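2-hydroxyethylphosphonate dioxygenase (Streptomyces viridochromogenes, PDB 4YAR) uses non-heme ferrous iron and dioxygen to convert 2-hydroxyethylphosphonate into hydroxymethylphosphonate and formate, a step in biosynthesis of the antibiotic phosphinothricin tripeptide. Local coordinates at residues N137-I143 with R157-H163; C117-P123 with S183-G188; I169-V175 with T303-I307; D166-T170 with Y320-S324. The protein carries 1 engineered substitution. One frame throughout, in Å; residues are numbered along the deposited sequence.

Contact 1: N137-I143 with R157-H163; sequences NLGPGDI and RVLHANH. With CD (cadmium ion), chain H.
In the N-terminal cupin domain, the start of strand 143-146 pairs antiparallel with the end of strand 156-159, and a cadmium ion binds alongside, away from the iron centre. Ile143 and Leu159 are a hydrogen-bonded pair (CA to CA 5.4 Å), with Ile143 N to Leu159 O at 3.1 Å and Leu159 N to Ile143 O at 2.9 Å. At Gly139 (phi/psi 77/-167) a CB would crowd Ala161 CB and the preceding carbonyl, so glycine suits the place; a cis peptide then leads into Pro140. Among side-chain bonds, Asn137 (chi1 t) forms an Asx turn, OD1 taking Gly139 N at 2.8 Å, while Asn137 ND2 gives to Gly141 O at 3.0 Å and Leu159 O at 2.9 Å. The metal accounts for Asp142, His160 and His163: Asp142 (chi1 m) grips cadmium with OD1 and OD2, each at 2.4 Å; His160 ND1 binds it at 2.4 Å, His163 NE2 at 2.2 Å and a water at 2.6 Å. Asp142 OD1 also accepts from Ala161 N at 3.0 Å. Beside the site, another water donates to Pro140 O (2.6 Å) and Asn162 O (3.1 Å) and accepts from His163 ND1 (3.0 Å).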
# COMPACT_ATOMS: atom_id res chain seq x y z
N ASN A 137 2.39 -10.15 16.28
CA ASN A 137 1.94 -10.44 17.63
C ASN A 137 2.53 -9.43 18.62
O ASN A 137 3.74 -9.30 18.80
CB ASN A 137 2.26 -11.86 18.06
CG ASN A 137 1.59 -12.27 19.40
OD1 ASN A 137 0.87 -11.48 20.08
ND2 ASN A 137 1.78 -13.53 19.76
N LEU A 138 1.68 -8.67 19.27
CA LEU A 138 2.14 -7.73 20.31
C LEU A 138 2.37 -8.41 21.69
O LEU A 138 2.99 -7.86 22.63
CB LEU A 138 1.06 -6.64 20.52
CG LEU A 138 0.77 -5.63 19.41
CD1 LEU A 138 -0.30 -4.55 19.68
CD2 LEU A 138 2.07 -5.04 18.89
N GLY A 139 1.91 -9.61 21.82
CA GLY A 139 1.93 -10.29 23.12
C GLY A 139 0.86 -9.87 24.14
O GLY A 139 -0.01 -9.13 23.83
N PRO A 140 1.01 -10.27 25.41
CA PRO A 140 2.17 -10.99 25.90
C PRO A 140 2.16 -12.49 25.60
O PRO A 140 3.21 -13.14 25.83
CB PRO A 140 2.07 -10.84 27.43
CG PRO A 140 0.59 -10.63 27.68
CD PRO A 140 0.13 -9.81 26.50
N GLY A 141 1.05 -13.01 25.13
CA GLY A 141 0.87 -14.46 24.92
C GLY A 141 1.03 -14.90 23.46
O GLY A 141 0.80 -14.10 22.53
N ASP A 142 1.48 -16.14 23.29
CA ASP A 142 1.50 -16.84 21.98
C ASP A 142 0.07 -17.00 21.49
O ASP A 142 -0.87 -17.19 22.31
CB ASP A 142 2.13 -18.21 22.12
CG ASP A 142 3.62 -18.23 22.50
OD1 ASP A 142 4.40 -17.25 22.45
OD2 ASP A 142 4.02 -19.31 22.94
N ILE A 143 -0.12 -16.92 20.17
CA ILE A 143 -1.40 -17.20 19.56
C ILE A 143 -1.27 -18.22 18.48
O ILE A 143 -0.16 -18.47 17.97
CB ILE A 143 -2.03 -15.94 18.99
CG1 ILE A 143 -1.18 -15.43 17.85
CG2 ILE A 143 -2.17 -14.91 20.10
CD1 ILE A 143 -1.65 -14.16 17.15
N ARG A 157 -0.29 -22.56 12.76
CA ARG A 157 1.06 -22.35 13.26
C ARG A 157 1.01 -21.30 14.36
O ARG A 157 0.13 -20.37 14.31
CB ARG A 157 1.99 -21.84 12.17
CG ARG A 157 3.45 -21.90 12.59
CD ARG A 157 4.43 -21.20 11.68
NE ARG A 157 4.45 -21.82 10.37
CZ ARG A 157 5.49 -21.75 9.52
NH1 ARG A 157 6.62 -21.09 9.86
NH2 ARG A 157 5.39 -22.34 8.33
N VAL A 158 1.88 -21.47 15.35
CA VAL A 158 1.95 -20.52 16.47
C VAL A 158 2.75 -19.24 16.08
O VAL A 158 3.97 -19.29 15.72
CB VAL A 158 2.54 -21.16 17.73
CG1 VAL A 158 2.79 -20.14 18.84
CG2 VAL A 158 1.64 -22.25 18.25
N LEU A 159 2.09 -18.10 16.23
CA LEU A 159 2.78 -16.83 16.20
C LEU A 159 3.17 -16.47 17.62
O LEU A 159 2.33 -16.09 18.44
CB LEU A 159 1.82 -15.76 15.71
CG LEU A 159 1.67 -15.40 14.28
CD1 LEU A 159 0.39 -16.07 13.78
CD2 LEU A 159 1.54 -13.89 14.25
N HIS A 160 4.45 -16.59 17.90
CA HIS A 160 4.97 -16.45 19.24
C HIS A 160 5.01 -14.96 19.60
O HIS A 160 5.16 -14.09 18.75
CB HIS A 160 6.38 -17.03 19.32
CG HIS A 160 6.41 -18.53 19.39
ND1 HIS A 160 6.33 -19.23 20.57
CD2 HIS A 160 6.33 -19.45 18.40
CE1 HIS A 160 6.28 -20.53 20.31
NE2 HIS A 160 6.28 -20.69 19.00
N ALA A 161 4.90 -14.71 20.88
CA ALA A 161 5.21 -13.46 21.48
C ALA A 161 6.57 -13.58 22.08
O ALA A 161 6.95 -14.61 22.53
CB ALA A 161 4.22 -13.13 22.58
N ASN A 162 7.28 -12.46 22.15
CA ASN A 162 8.60 -12.43 22.79
C ASN A 162 8.40 -12.51 24.32
O ASN A 162 7.74 -11.63 24.88
CB ASN A 162 9.30 -11.16 22.43
CG ASN A 162 10.74 -11.13 22.88
OD1 ASN A 162 11.17 -11.99 23.59
ND2 ASN A 162 11.45 -10.08 22.51
N HIS A 163 8.98 -13.56 24.95
CA HIS A 163 8.93 -13.70 26.39
C HIS A 163 10.21 -13.15 27.09
O HIS A 163 10.29 -13.14 28.34
CB HIS A 163 8.71 -15.13 26.80
CG HIS A 163 7.73 -15.86 25.94
ND1 HIS A 163 6.40 -15.50 25.85
CD2 HIS A 163 7.90 -16.94 25.15
CE1 HIS A 163 5.79 -16.33 25.00
NE2 HIS A 163 6.69 -17.23 24.59
CD CD H . 6.34 -18.54 22.83
O HOH W 1 5.55 -12.73 26.78
O HOH W 2 8.37 -17.09 22.10

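Contact 2: C117-P123 with S183-G188; sequences CPSDRLP and SYSLAG
The Pro123 ring lies over the backbone of strand 183-186, its CB 3.5 Å from Tyr184 O and its CG 3.7 Å from Ser185 OG; a compact, rigid ring suits this buried position. Pro123 O accepts from Ser183 OG (chi1 p) at 2.8 Å. At the other end of the loop, Leu186 N donates to Cys117 O at 2.8 Å and nearly straight, with Cys117 and Ser185 CA atoms 4.7 Å apart. Cys117 SG fills the space beside Ser185 CB at 3.9 Å. Between these ends the loop makes a type I turn from Pro118 to Arg121, closed by Arg121 N to Pro118 O at 3.1 Å, and Ser119 CA comes 3.1 Å from Leu186 O in a CA-H...O contact. Three waters complete the fit: one joins Cys117 N to Tyr184 O (both 2.9 Å), another Ser119 N (3.0 Å) to Gly188 O (2.7 Å), and the third takes Ser185 OG (2.7 Å) and gives to Ser119 O (3.0 Å) and Arg121 O (2.9 Å). The Tyr184 CA-to-CB bond points away from the loop, and its OH bonds to that of Tyr174. This is a cupin-barrel loop covering the strand that directly follows the iron ligand His182.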
# COMPACT_ATOMS: atom_id res chain seq x y z
N CYS A 117 -10.55 -15.82 21.53
CA CYS A 117 -10.90 -17.21 21.35
C CYS A 117 -9.90 -18.07 22.10
O CYS A 117 -8.67 -18.01 21.89
CB CYS A 117 -10.96 -17.55 19.86
SG CYS A 117 -11.38 -19.31 19.57
N PRO A 118 -10.41 -18.90 23.06
CA PRO A 118 -9.50 -19.66 23.91
C PRO A 118 -8.84 -20.83 23.16
O PRO A 118 -9.25 -21.20 22.03
CB PRO A 118 -10.41 -20.15 25.04
CG PRO A 118 -11.75 -20.23 24.40
CD PRO A 118 -11.83 -19.14 23.38
N SER A 119 -7.82 -21.39 23.80
CA SER A 119 -6.95 -22.39 23.19
C SER A 119 -7.70 -23.65 22.94
O SER A 119 -7.31 -24.41 22.06
CB SER A 119 -5.76 -22.69 24.10
OG SER A 119 -6.14 -23.18 25.36
N ASP A 120 -8.83 -23.88 23.64
CA ASP A 120 -9.53 -25.18 23.46
C ASP A 120 -10.73 -25.02 22.50
O ASP A 120 -11.63 -25.85 22.44
CB ASP A 120 -9.94 -25.74 24.82
CG ASP A 120 -11.04 -24.94 25.48
OD1 ASP A 120 -11.27 -23.76 25.11
OD2 ASP A 120 -11.68 -25.51 26.38
N ARG A 121 -10.74 -23.94 21.70
CA ARG A 121 -11.73 -23.79 20.69
C ARG A 121 -11.01 -23.46 19.40
O ARG A 121 -10.22 -22.50 19.34
CB ARG A 121 -12.74 -22.72 21.05
CG ARG A 121 -13.82 -22.47 20.00
CD ARG A 121 -14.81 -21.36 20.37
NE ARG A 121 -15.48 -21.70 21.62
CZ ARG A 121 -16.59 -22.43 21.69
NH1 ARG A 121 -17.18 -22.85 20.59
NH2 ARG A 121 -17.12 -22.72 22.87
N LEU A 122 -11.32 -24.20 18.36
CA LEU A 122 -10.72 -23.93 17.08
C LEU A 122 -11.37 -22.63 16.53
O LEU A 122 -12.59 -22.46 16.55
CB LEU A 122 -10.99 -25.11 16.15
CG LEU A 122 -9.99 -25.36 15.06
CD1 LEU A 122 -8.73 -25.90 15.72
CD2 LEU A 122 -10.59 -26.36 14.10
N PRO A 123 -10.53 -21.62 16.16
CA PRO A 123 -11.08 -20.33 15.84
C PRO A 123 -11.72 -20.32 14.43
O PRO A 123 -11.06 -20.57 13.44
CB PRO A 123 -9.84 -19.39 15.87
CG PRO A 123 -8.67 -20.27 15.58
CD PRO A 123 -9.06 -21.64 16.14
N SER A 183 -7.84 -16.67 10.87
CA SER A 183 -8.33 -16.34 12.21
C SER A 183 -7.31 -16.70 13.22
O SER A 183 -6.29 -17.33 12.89
CB SER A 183 -9.65 -17.09 12.54
OG SER A 183 -9.44 -18.50 12.38
N TYR A 184 -7.57 -16.34 14.48
CA TYR A 184 -6.58 -16.54 15.53
C TYR A 184 -7.24 -16.97 16.84
O TYR A 184 -8.34 -16.51 17.10
CB TYR A 184 -5.85 -15.19 15.80
CG TYR A 184 -5.22 -14.63 14.54
CD1 TYR A 184 -3.98 -15.06 14.09
CD2 TYR A 184 -5.86 -13.68 13.80
CE1 TYR A 184 -3.42 -14.56 12.90
CE2 TYR A 184 -5.32 -13.16 12.63
CZ TYR A 184 -4.10 -13.60 12.19
OH TYR A 184 -3.59 -13.07 11.04
N SER A 185 -6.55 -17.79 17.65
CA SER A 185 -6.93 -18.05 19.00
C SER A 185 -5.75 -17.94 19.89
O SER A 185 -4.62 -17.95 19.39
CB SER A 185 -7.52 -19.45 19.14
OG SER A 185 -6.63 -20.44 18.67
N LEU A 186 -5.98 -17.96 21.20
CA LEU A 186 -4.88 -17.99 22.13
C LEU A 186 -4.22 -19.37 22.12
O LEU A 186 -4.88 -20.38 22.00
CB LEU A 186 -5.37 -17.66 23.54
CG LEU A 186 -5.98 -16.30 23.69
CD1 LEU A 186 -6.54 -16.14 25.10
CD2 LEU A 186 -4.91 -15.20 23.45
N ALA A 187 -2.90 -19.42 22.15
CA ALA A 187 -2.23 -20.67 22.22
C ALA A 187 -2.33 -21.27 23.64
O ALA A 187 -2.25 -22.48 23.81
CB ALA A 187 -0.80 -20.54 21.73
N GLY A 188 -2.55 -20.45 24.66
CA GLY A 188 -2.70 -20.97 26.03
C GLY A 188 -3.51 -20.04 26.83
O GLY A 188 -4.42 -19.38 26.28
O HOH W 3 -9.66 -14.75 18.98
O HOH W 4 -7.03 -19.93 26.33
O HOH W 5 -7.40 -22.93 19.41

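Contact 3: I169-V175 with T303-I307; sequences ITGDSYV and TWTTI
The two segments run antiparallel, their end-to-end directions 164° apart, and join through a single beta bridge. Ser173 and Thr305 form the hydrogen-bonded pair, CA atoms 5.2 Å apart, with Ser173 N to Thr305 O and Thr305 N to Ser173 O both at 2.8 Å. Flanking residues stay in step: Asp172 CA and Thr306 CA are 4.5 Å apart, as are Tyr174 CA and Trp304 CA. Asp172 CA also makes a CA-H...O contact of 3.3 Å to Thr305 O. Gly171, at phi/psi 172/180, a conformation open to glycine, passes its carbonyl carbon 3.6 Å from Ile307 CG1. Strand 173-176 is outermost in its sheet of the N-terminal cupin domain, and 303-307 borders it where the chain enters helix 307-312. That helix begins with Thr306 as N-cap, and Asp309 bonds back to Thr306 N, as in a capping box. Asp172 (chi1 m) adds a further acceptor, OD1 to Ile307 N at 3.0 Å; its OD2 serves His160 N and a water (2.7 Å) that accepts from Trp304 NE1 at 2.9 Å. Beside the bridge, Trp304 CE3 lies 3.6 Å from Tyr174 CB, the ring centroids 5.5 Å apart and the planes at 34°. Tyr174 OH is held by Trp147 and Tyr184. Thr303 (chi1 p) receives a weak bond on OG1 from Val175 N at 3.3 Å.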
# COMPACT_ATOMS: atom_id res chain seq x y z
N ILE A 169 11.00 -5.77 20.26
CA ILE A 169 10.60 -6.74 19.23
C ILE A 169 9.54 -7.56 19.88
O ILE A 169 9.80 -8.36 20.82
CB ILE A 169 11.79 -7.60 18.75
CG1 ILE A 169 12.92 -6.72 18.19
CG2 ILE A 169 11.30 -8.75 17.86
CD1 ILE A 169 14.28 -7.35 17.94
N THR A 170 8.30 -7.30 19.51
CA THR A 170 7.18 -7.73 20.29
C THR A 170 6.85 -9.23 20.11
O THR A 170 6.35 -9.91 21.04
CB THR A 170 5.91 -6.89 20.00
OG1 THR A 170 5.44 -7.12 18.65
CG2 THR A 170 6.19 -5.42 20.20
N GLY A 171 7.15 -9.76 18.92
CA GLY A 171 6.69 -11.09 18.51
C GLY A 171 6.96 -11.42 17.05
O GLY A 171 7.52 -10.64 16.33
N ASP A 172 6.57 -12.61 16.68
CA ASP A 172 6.65 -13.07 15.31
C ASP A 172 5.77 -12.18 14.42
O ASP A 172 4.71 -11.62 14.88
CB ASP A 172 6.15 -14.53 15.20
CG ASP A 172 7.08 -15.61 15.81
OD1 ASP A 172 8.24 -15.40 16.17
OD2 ASP A 172 6.57 -16.76 16.00
N SER A 173 6.10 -12.14 13.13
CA SER A 173 5.28 -11.47 12.14
C SER A 173 5.23 -12.26 10.88
O SER A 173 6.11 -13.06 10.63
CB SER A 173 5.78 -10.03 11.87
OG SER A 173 7.14 -10.05 11.46
N TYR A 174 4.20 -12.04 10.09
CA TYR A 174 4.13 -12.61 8.77
C TYR A 174 3.24 -11.78 7.84
O TYR A 174 2.38 -10.97 8.28
CB TYR A 174 3.62 -14.06 8.82
CG TYR A 174 2.12 -14.20 9.01
CD1 TYR A 174 1.48 -13.86 10.20
CD2 TYR A 174 1.33 -14.69 7.95
CE1 TYR A 174 0.11 -13.98 10.33
CE2 TYR A 174 -0.02 -14.83 8.09
CZ TYR A 174 -0.64 -14.49 9.27
OH TYR A 174 -2.02 -14.61 9.31
N VAL A 175 3.35 -12.09 6.55
CA VAL A 175 2.53 -11.47 5.55
C VAL A 175 1.51 -12.48 5.10
O VAL A 175 1.85 -13.57 4.62
CB VAL A 175 3.28 -11.04 4.32
CG1 VAL A 175 2.26 -10.48 3.32
CG2 VAL A 175 4.30 -10.00 4.72
N THR A 303 7.26 -15.97 4.07
CA THR A 303 7.47 -14.60 4.58
C THR A 303 7.63 -14.60 6.11
O THR A 303 8.09 -13.59 6.74
CB THR A 303 6.29 -13.69 4.25
OG1 THR A 303 5.11 -14.28 4.79
CG2 THR A 303 6.13 -13.59 2.80
N TRP A 304 7.19 -15.68 6.70
CA TRP A 304 7.22 -15.81 8.17
C TRP A 304 8.52 -15.26 8.77
O TRP A 304 9.62 -15.68 8.40
CB TRP A 304 7.13 -17.25 8.53
CG TRP A 304 6.81 -17.53 10.00
CD1 TRP A 304 7.68 -17.74 11.03
CD2 TRP A 304 5.50 -17.61 10.56
NE1 TRP A 304 6.98 -18.01 12.19
CE2 TRP A 304 5.64 -17.90 11.93
CE3 TRP A 304 4.20 -17.45 10.03
CZ2 TRP A 304 4.55 -18.07 12.77
CZ3 TRP A 304 3.13 -17.62 10.87
CH2 TRP A 304 3.31 -17.93 12.23
N THR A 305 8.40 -14.40 9.77
CA THR A 305 9.57 -13.79 10.41
C THR A 305 9.47 -13.99 11.94
O THR A 305 8.51 -13.54 12.58
CB THR A 305 9.68 -12.32 10.09
OG1 THR A 305 9.82 -12.17 8.69
CG2 THR A 305 10.82 -11.63 10.77
N THR A 306 10.45 -14.71 12.48
CA THR A 306 10.42 -15.05 13.91
C THR A 306 11.01 -13.90 14.72
O THR A 306 11.66 -13.01 14.20
CB THR A 306 11.26 -16.30 14.24
OG1 THR A 306 12.63 -16.06 13.90
CG2 THR A 306 10.77 -17.49 13.49
N ILE A 307 10.82 -13.96 16.04
CA ILE A 307 11.48 -13.03 16.94
C ILE A 307 13.01 -13.03 16.68
O ILE A 307 13.65 -11.97 16.62
CB ILE A 307 11.18 -13.45 18.37
CG1 ILE A 307 9.68 -13.22 18.67
CG2 ILE A 307 11.93 -12.61 19.33
CD1 ILE A 307 9.10 -14.27 19.61
O HOH W 6 7.67 -18.89 14.84

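Contact 4: D166-T170 with Y320-S324; sequences DRWIT and YEAAS
Asp166 starts the first segment with a left-handed backbone (phi/psi 68/46) and opens a type I turn that ends at Ile169, where Ile169 N donates to Asp166 O at 3.1 Å. The turn throws Trp168, at its third position, toward strand 320-324. With chi1 p (68°) and chi2 -82°, the indole extends its six-membered ring to the strand backbone: CZ3 is 3.7 Å from Glu321 O, CH2 is 3.9 Å from Ala322 C, which sits near the ring plane, and CH2 is 3.8 Å from Ala323 CB. Trp168 CZ2 also lies 3.9 Å from Glu321 CD, so the acid's extended stem (chi1 and chi2 t) flanks the indole. Ile169 follows, in the m, t rotamer, placing CD1 3.9 Å from Ala323 CB. No hydrogen bond crosses between the segments; the contact is van der Waals packing, and the closest CA atoms, those of Ile169 and Ala323, are 7.4 Å apart. The large, flat Trp168 spans the distance between the backbones, while the small alanine at 323 lets both Trp168 and Ile169 come close. The pair joins a loop of the N-terminal cupin to the sheet of the C-terminal one: strand 320-324 lies between strands 315-317 and 335-343, Trp168 also touches Phe338 and Arg340 of the latter, and Ile169 packs on Ser310 and Arg311 of helix 307-312.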
# COMPACT_ATOMS: atom_id res chain seq x y z
N ASP A 166 14.34 -7.51 25.26
CA ASP A 166 14.29 -6.93 23.92
C ASP A 166 12.87 -7.01 23.45
O ASP A 166 12.65 -7.40 22.31
CB ASP A 166 15.13 -7.74 22.91
CG ASP A 166 16.59 -7.77 23.21
OD1 ASP A 166 17.11 -6.79 23.81
OD2 ASP A 166 17.24 -8.78 22.79
N ARG A 167 11.93 -6.62 24.32
CA ARG A 167 10.54 -6.69 24.06
C ARG A 167 10.09 -5.59 23.10
O ARG A 167 8.94 -5.58 22.68
CB ARG A 167 9.76 -6.56 25.36
CG ARG A 167 10.10 -7.63 26.38
CD ARG A 167 9.34 -8.94 26.19
NE ARG A 167 8.05 -8.93 26.87
CZ ARG A 167 7.60 -9.77 27.80
NH1 ARG A 167 8.30 -10.79 28.27
NH2 ARG A 167 6.38 -9.60 28.26
N TRP A 168 10.98 -4.66 22.76
CA TRP A 168 10.70 -3.77 21.65
C TRP A 168 10.44 -4.57 20.34
O TRP A 168 9.78 -4.09 19.40
CB TRP A 168 11.79 -2.73 21.53
CG TRP A 168 13.11 -3.17 21.12
CD1 TRP A 168 14.05 -3.72 21.91
CD2 TRP A 168 13.70 -3.04 19.81
NE1 TRP A 168 15.22 -3.98 21.17
CE2 TRP A 168 15.02 -3.55 19.88
CE3 TRP A 168 13.24 -2.55 18.59
CZ2 TRP A 168 15.85 -3.62 18.79
CZ3 TRP A 168 14.11 -2.54 17.50
CH2 TRP A 168 15.41 -3.07 17.61
N ILE A 169 11.00 -5.77 20.26
CA ILE A 169 10.60 -6.74 19.23
C ILE A 169 9.54 -7.56 19.88
O ILE A 169 9.80 -8.36 20.82
CB ILE A 169 11.79 -7.60 18.75
CG1 ILE A 169 12.92 -6.72 18.19
CG2 ILE A 169 11.30 -8.75 17.86
CD1 ILE A 169 14.28 -7.35 17.94
N THR A 170 8.30 -7.30 19.51
CA THR A 170 7.18 -7.73 20.29
C THR A 170 6.85 -9.23 20.11
O THR A 170 6.35 -9.91 21.04
CB THR A 170 5.91 -6.89 20.00
OG1 THR A 170 5.44 -7.12 18.65
CG2 THR A 170 6.19 -5.42 20.20
N TYR A 320 17.96 5.91 15.66
CA TYR A 320 17.11 4.82 16.12
C TYR A 320 17.82 3.50 16.09
O TYR A 320 18.83 3.40 15.45
CB TYR A 320 15.82 4.77 15.24
CG TYR A 320 15.20 6.13 15.05
CD1 TYR A 320 14.48 6.72 16.06
CD2 TYR A 320 15.38 6.86 13.87
CE1 TYR A 320 13.94 7.95 15.92
CE2 TYR A 320 14.84 8.13 13.72
CZ TYR A 320 14.11 8.67 14.75
OH TYR A 320 13.51 9.90 14.70
N GLU A 321 17.32 2.50 16.84
CA GLU A 321 17.63 1.10 16.57
C GLU A 321 16.42 0.46 15.85
O GLU A 321 15.30 0.73 16.21
CB GLU A 321 18.05 0.34 17.83
CG GLU A 321 18.92 -0.90 17.53
CD GLU A 321 19.28 -1.76 18.74
OE1 GLU A 321 19.86 -2.84 18.55
OE2 GLU A 321 18.99 -1.38 19.88
N ALA A 322 16.69 -0.27 14.78
CA ALA A 322 15.58 -0.81 13.93
C ALA A 322 15.67 -2.30 13.84
O ALA A 322 16.74 -2.86 13.81
CB ALA A 322 15.61 -0.15 12.55
N ALA A 323 14.52 -3.00 13.78
CA ALA A 323 14.53 -4.39 13.45
C ALA A 323 13.36 -4.64 12.46
O ALA A 323 12.33 -3.95 12.51
CB ALA A 323 14.28 -5.20 14.71
N SER A 324 13.55 -5.62 11.59
CA SER A 324 12.59 -5.92 10.55
C SER A 324 11.44 -6.77 10.95
O SER A 324 11.60 -7.76 11.63
CB SER A 324 13.29 -6.64 9.39
OG SER A 324 14.43 -5.90 8.92

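Overall arrangement
From the N terminus, contact 2 opens first, at 117-123, and contact 1 is nested inside its loop, closing at 157-163. The chain then reaches 166-175, whose two ends supply the first segments of contacts 4 and 3; these share Ile169 and Thr170. Contact 2 closes next, at 183-188, so it crosses both. After a long region rich in helices, contact 3 closes at 303-307 and contact 4 at 320-324. Contacts 1 and 2 thus knit the N-terminal cupin together, meeting at Asp142 and Ala187, whereas contacts 3 and 4 tie it to the entry helix and sheet of the C-terminal cupin. Asp172 and Thr170 link contact 3 to contact 1.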